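Local coordinates for protein Exo-beta-1,3-galactanase (Bifidobacterium bifidum, PDB 5FLW) that probably hydrolyses beta-1,3-galactans from the chain end, as an exo-acting glycoside hydrolase of family 43 with a five-bladed beta-propeller fold, at residues Thr31-Gly36 / Asp117-Pro122; Gln46-Tyr51 / Tyr95-His100. All coordinates share one frame; numbering follows the deposited sequence.

Contact 1: residues Thr31-Gly36 / Asp117-Pro122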
loop_
_atom_site.group_PDB
_atom_site.type_symbol
_atom_site.label_atom_id
_atom_site.label_comp_id
_atom_site.label_asym_id
_atom_site.label_seq_id
_atom_site.Cartn_x
_atom_site.Cartn_y
_atom_site.Cartn_z
ATOM N N THR A 31 4.239 12.175 13.432
ATOM C CA THR A 31 2.881 12.021 12.929
ATOM C C THR A 31 2.843 11.033 11.770
ATOM O O THR A 31 3.724 11.049 10.901
ATOM C CB THR A 31 2.383 13.400 12.495
ATOM O OG1 THR A 31 2.376 14.262 13.638
ATOM C CG2 THR A 31 0.998 13.341 11.868
ATOM N N TRP A 32 1.815 10.173 11.756
ATOM C CA TRP A 32 1.552 9.267 10.642
ATOM C C TRP A 32 0.699 9.964 9.587
ATOM O O TRP A 32 -0.294 10.621 9.917
ATOM C CB TRP A 32 0.857 7.988 11.116
ATOM C CG TRP A 32 1.829 7.037 11.817
ATOM C CD1 TRP A 32 2.044 6.919 13.161
ATOM C CD2 TRP A 32 2.704 6.095 11.183
ATOM N NE1 TRP A 32 3.017 5.967 13.406
ATOM C CE2 TRP A 32 3.428 5.443 12.207
ATOM C CE3 TRP A 32 2.928 5.728 9.849
ATOM C CZ2 TRP A 32 4.368 4.448 11.942
ATOM C CZ3 TRP A 32 3.883 4.738 9.580
ATOM C CH2 TRP A 32 4.582 4.108 10.624
ATOM N N TYR A 33 1.096 9.820 8.326
ATOM C CA TYR A 33 0.357 10.353 7.190
ATOM C C TYR A 33 -0.176 9.190 6.367
ATOM O O TYR A 33 0.609 8.353 5.904
ATOM C CB TYR A 33 1.276 11.201 6.305
ATOM C CG TYR A 33 1.701 12.488 6.960
ATOM C CD1 TYR A 33 2.588 12.482 8.031
ATOM C CD2 TYR A 33 1.189 13.716 6.522
ATOM C CE1 TYR A 33 2.979 13.666 8.656
ATOM C CE2 TYR A 33 1.568 14.917 7.137
ATOM C CZ TYR A 33 2.461 14.879 8.212
ATOM O OH TYR A 33 2.866 16.041 8.846
ATOM N N ALA A 34 -1.492 9.158 6.152
ATOM C CA ALA A 34 -2.128 8.179 5.271
ATOM C C ALA A 34 -2.545 8.853 3.964
ATOM O O ALA A 34 -3.037 9.990 3.969
ATOM C CB ALA A 34 -3.368 7.562 5.937
ATOM N N TYR A 35 -2.361 8.148 2.848
ATOM C CA TYR A 35 -2.802 8.625 1.537
ATOM C C TYR A 35 -3.739 7.562 0.969
ATOM O O TYR A 35 -3.310 6.430 0.746
ATOM C CB TYR A 35 -1.592 8.855 0.605
ATOM C CG TYR A 35 -0.603 9.851 1.208
ATOM C CD1 TYR A 35 -0.751 11.251 0.987
ATOM C CD2 TYR A 35 0.438 9.422 2.050
ATOM C CE1 TYR A 35 0.136 12.178 1.558
ATOM C CE2 TYR A 35 1.315 10.354 2.642
ATOM C CZ TYR A 35 1.165 11.722 2.386
ATOM O OH TYR A 35 2.029 12.636 2.946
ATOM N N GLY A 36 -5.012 7.916 0.740
ATOM C CA GLY A 36 -6.003 6.933 0.349
ATOM C C GLY A 36 -6.754 7.300 -0.920
ATOM O O GLY A 36 -6.773 8.460 -1.358
ATOM N N ASP A 117 6.274 19.864 -2.126
ATOM C CA ASP A 117 7.254 20.356 -1.151
ATOM C C ASP A 117 6.925 19.993 0.287
ATOM O O ASP A 117 7.809 20.074 1.146
ATOM C CB ASP A 117 7.374 21.881 -1.186
ATOM C CG ASP A 117 7.984 22.381 -2.484
ATOM O OD1 ASP A 117 8.789 21.647 -3.117
ATOM O OD2 ASP A 117 7.650 23.519 -2.865
ATOM N N ALA A 118 5.681 19.622 0.572
ATOM C CA ALA A 118 5.200 19.294 1.906
ATOM C C ALA A 118 4.400 17.991 1.823
ATOM O O ALA A 118 3.865 17.674 0.751
ATOM C CB ALA A 118 4.310 20.425 2.444
ATOM N N PRO A 119 4.323 17.216 2.919
ATOM C CA PRO A 119 3.578 15.939 2.853
ATOM C C PRO A 119 2.074 16.100 2.667
ATOM O O PRO A 119 1.409 15.122 2.273
ATOM C CB PRO A 119 3.917 15.260 4.193
ATOM C CG PRO A 119 4.231 16.385 5.123
ATOM C CD PRO A 119 4.940 17.422 4.244
ATOM N N THR A 120 1.525 17.294 2.881
ATOM C CA THR A 120 0.112 17.545 2.639
ATOM C C THR A 120 -0.139 18.190 1.290
ATOM O O THR A 120 -1.243 18.703 1.063
ATOM C CB THR A 120 -0.480 18.395 3.764
ATOM O OG1 THR A 120 0.282 19.604 3.899
ATOM C CG2 THR A 120 -0.455 17.607 5.096
ATOM N N GLY A 121 0.847 18.173 0.391
ATOM C CA GLY A 121 0.659 18.687 -0.947
ATOM C C GLY A 121 0.571 20.202 -1.023
ATOM O O GLY A 121 1.073 20.899 -0.147
ATOM N N PRO A 122 -0.052 20.731 -2.091
ATOM C CA PRO A 122 -0.606 19.986 -3.236
ATOM C C PRO A 122 0.468 19.256 -4.040
ATOM O O PRO A 122 1.575 19.773 -4.190
ATOM C CB PRO A 122 -1.258 21.084 -4.094
ATOM C CG PRO A 122 -0.515 22.331 -3.723
ATOM C CD PRO A 122 -0.200 22.193 -2.250
#

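Contact 2: residues Gln46-Tyr51 / Tyr95-His100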
loop_
_atom_site.group_PDB
_atom_site.type_symbol
_atom_site.label_atom_id
_atom_site.label_comp_id
_atom_site.label_asym_id
_atom_site.label_seq_id
_atom_site.Cartn_x
_atom_site.Cartn_y
_atom_site.Cartn_z
ATOM N N GLN A 46 -11.039 10.064 -8.246
ATOM C CA GLN A 46 -11.664 11.214 -7.603
ATOM C C GLN A 46 -10.676 11.934 -6.687
ATOM O O GLN A 46 -11.083 12.702 -5.802
ATOM C CB GLN A 46 -12.945 10.834 -6.850
ATOM C CG GLN A 46 -13.973 10.167 -7.745
ATOM C CD GLN A 46 -14.868 9.213 -6.981
ATOM O OE1 GLN A 46 -15.625 9.626 -6.086
ATOM N NE2 GLN A 46 -14.769 7.921 -7.305
ATOM N N GLY A 47 -9.380 11.687 -6.867
ATOM C CA GLY A 47 -8.372 12.324 -6.040
ATOM C C GLY A 47 -7.795 11.384 -4.989
ATOM O O GLY A 47 -8.299 10.276 -4.734
ATOM N N VAL A 48 -6.700 11.859 -4.389
ATOM C CA VAL A 48 -6.031 11.192 -3.284
ATOM C C VAL A 48 -6.296 12.014 -2.026
ATOM O O VAL A 48 -6.000 13.218 -1.984
ATOM C CB VAL A 48 -4.524 11.036 -3.537
ATOM C CG1 VAL A 48 -3.842 10.423 -2.302
ATOM C CG2 VAL A 48 -4.293 10.151 -4.776
ATOM N N CYS A 49 -6.852 11.349 -1.011
ATOM C CA CYS A 49 -7.149 11.948 0.287
ATOM C C CYS A 49 -5.990 11.730 1.253
ATOM O O CYS A 49 -5.452 10.622 1.343
ATOM C CB CYS A 49 -8.395 11.278 0.876
ATOM S SG CYS A 49 -9.890 11.649 -0.065
ATOM N N CYS A 50 -5.674 12.767 2.036
ATOM C CA CYS A 50 -4.632 12.691 3.053
ATOM C C CYS A 50 -5.247 12.819 4.444
ATOM O O CYS A 50 -6.084 13.704 4.674
ATOM C CB CYS A 50 -3.584 13.796 2.847
ATOM S SG CYS A 50 -2.283 13.848 4.079
ATOM N N TYR A 51 -4.830 11.933 5.370
ATOM C CA TYR A 51 -5.210 12.015 6.779
ATOM C C TYR A 51 -3.973 11.858 7.656
ATOM O O TYR A 51 -3.013 11.181 7.274
ATOM C CB TYR A 51 -6.195 10.902 7.185
ATOM C CG TYR A 51 -7.421 10.860 6.309
ATOM C CD1 TYR A 51 -7.424 10.115 5.121
ATOM C CD2 TYR A 51 -8.569 11.599 6.634
ATOM C CE1 TYR A 51 -8.525 10.107 4.276
ATOM C CE2 TYR A 51 -9.672 11.605 5.787
ATOM C CZ TYR A 51 -9.639 10.840 4.625
ATOM O OH TYR A 51 -10.747 10.842 3.810
ATOM N N TYR A 95 8.611 15.455 -1.414
ATOM C CA TYR A 95 7.696 14.342 -1.201
ATOM C C TYR A 95 7.178 13.886 -2.565
ATOM O O TYR A 95 6.576 14.677 -3.300
ATOM C CB TYR A 95 6.552 14.795 -0.298
ATOM C CG TYR A 95 7.067 15.161 1.079
ATOM C CD1 TYR A 95 7.558 16.444 1.354
ATOM C CD2 TYR A 95 7.126 14.190 2.106
ATOM C CE1 TYR A 95 8.053 16.750 2.608
ATOM C CE2 TYR A 95 7.615 14.502 3.356
ATOM C CZ TYR A 95 8.071 15.777 3.598
ATOM O OH TYR A 95 8.568 16.102 4.835
ATOM N N VAL A 96 7.444 12.626 -2.917
ATOM C CA VAL A 96 7.076 12.075 -4.217
ATOM C C VAL A 96 5.942 11.082 -4.006
ATOM O O VAL A 96 6.036 10.186 -3.153
ATOM C CB VAL A 96 8.270 11.423 -4.937
ATOM C CG1 VAL A 96 7.850 10.994 -6.324
ATOM C CG2 VAL A 96 9.493 12.351 -4.961
ATOM N N MET A 97 4.871 11.249 -4.778
ATOM C CA MET A 97 3.739 10.347 -4.765
ATOM C C MET A 97 3.748 9.465 -6.017
ATOM O O MET A 97 4.054 9.936 -7.125
ATOM C CB MET A 97 2.427 11.125 -4.683
ATOM C CG MET A 97 1.198 10.237 -4.626
ATOM S SD MET A 97 -0.365 11.180 -4.431
ATOM C CE MET A 97 -0.201 11.756 -2.739
ATOM N N TYR A 98 3.436 8.175 -5.813
ATOM C CA TYR A 98 3.302 7.169 -6.865
ATOM C C TYR A 98 1.862 6.672 -6.870
ATOM O O TYR A 98 1.234 6.572 -5.813
ATOM C CB TYR A 98 4.267 5.989 -6.623
ATOM C CG TYR A 98 5.649 6.486 -6.269
ATOM C CD1 TYR A 98 6.556 6.850 -7.273
ATOM C CD2 TYR A 98 6.029 6.649 -4.936
ATOM C CE1 TYR A 98 7.827 7.353 -6.952
ATOM C CE2 TYR A 98 7.272 7.163 -4.599
ATOM C CZ TYR A 98 8.178 7.511 -5.609
ATOM O OH TYR A 98 9.416 8.011 -5.289
ATOM N N ILE A 99 1.327 6.367 -8.052
ATOM C CA ILE A 99 -0.061 5.917 -8.138
ATOM C C ILE A 99 -0.165 4.924 -9.281
ATOM O O ILE A 99 0.561 5.016 -10.271
ATOM C CB ILE A 99 -1.047 7.120 -8.273
ATOM C CG1 ILE A 99 -2.502 6.693 -8.026
ATOM C CG2 ILE A 99 -0.907 7.801 -9.613
ATOM C CD1 ILE A 99 -3.380 7.852 -7.776
ATOM N N HIS A 100 -1.044 3.946 -9.126
ATOM C CA HIS A 100 -1.347 3.060 -10.244
ATOM C C HIS A 100 -2.298 3.824 -11.172
ATOM O O HIS A 100 -3.473 4.029 -10.828
ATOM C CB HIS A 100 -1.927 1.735 -9.733
ATOM C CG HIS A 100 -2.542 0.860 -10.807
ATOM N ND1 HIS A 100 -3.398 -0.186 -10.499
ATOM C CD2 HIS A 100 -2.424 0.860 -12.164
ATOM C CE1 HIS A 100 -3.788 -0.775 -11.619
ATOM N NE2 HIS A 100 -3.215 -0.163 -12.643
#

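Contact 1: residues Thr31-Gly36 / Asp117-Pro122
Tyr33 and Tyr35, two residues apart on one strand of a propeller blade, both reach Pro119 in the loop between strands 110-116 and 124-129 of the next blade, an example of how neighbouring blades of the five-bladed propeller of family 43 are joined by side chains. The polar part is one hydrogen bond: Tyr35 OH donates to Pro119 O at 2.6 Å, making an angle of 122° with the C=O bond at the acceptor oxygen and tilted 28° from the carbonyl plane. The acceptor lies at the edge of the Tyr35 ring. Pro119 holds the second position of a type I turn from Ala118 to Gly121, closed by Gly121 N on Ala118 O (3.1 Å). A phenylalanine in place of Tyr35 would probably leave the Pro119 carbonyl without this donor and the turn less firmly tied to the strand. The apolar part belongs to Tyr33: with CG swung away from its own carbonyl carbon (chi1 -69°), the ring is carried out to the proline. Pro119 CB sits over a face of this ring, 4.2 Å from the centroid, in a CH-pi contact, while Phe28 packs against both Tyr33 and Pro119. At the edge of the ring, in its plane, the methyl CG2 of Thr120 comes within 3.9 Å of Tyr33 CE2.

Contact 2: residues Gln46-Tyr51 / Tyr95-His100
Val48 meets Met97 with both of its methyl groups and Ile99 with CG2, where strand 48-53 of one propeller blade faces strand 95-102 of the next. No hydrogen bond joins the segments, and their closest alpha carbons, those of Val48 and Ile99, stand 9.3 Å apart. This is face-to-face packing of two sheets, with side chains filling the interval. Val48 has the largest share of the buried surface, and its CB is directed toward the opposing strand. Its CG1, anti to the backbone N (chi1 176°), lies 3.9 Å from Met97 CE. Met97 is next in buried area. It runs out extended through its first two torsions and then bends at chi3 (-71°), so that the thioether reaches Val48 tip to tip: the sulfur SD is 4.1 Å from Val48 CG2, and the terminal methyl turns toward CG1. Ile99 lies alongside, running antiparallel to the Val48 side chain, with CD1 3.9 Å from Val48 CG2. Around the trio, Leu66 packs on both Val48 and Met97, Pro84 on Val48 and Val86 on Met97. All three touching residues are buried and meet through carbon and sulfur alone, which implies that at this point the two sheets probably cohere through dispersion and the exclusion of water, with no directed bond between the segments.

How the contacts relate
From the N terminus, the chain enters contact 1 on strand 31-37, turns back along strand 48-53 into contact 2, and passes through strand 60-66 into the following blade. There 95-100 completes contact 2, closing the shorter loop, and 117-122 later completes contact 1, whose longer loop wholly encloses the first. Both tie the blade of strands 24-28 to 60-66 to that of strands 80-88 to 124-129, contact 1 through a connecting loop, contact 2 strand to strand. Their centres are about 8 Å apart. Gly36 N lies 2.8 Å from Cys49 O, a probable hydrogen bond, and Tyr95 packs against Ala118 and Pro119. Tyr35 also touches Val48, Cys50 and Met97.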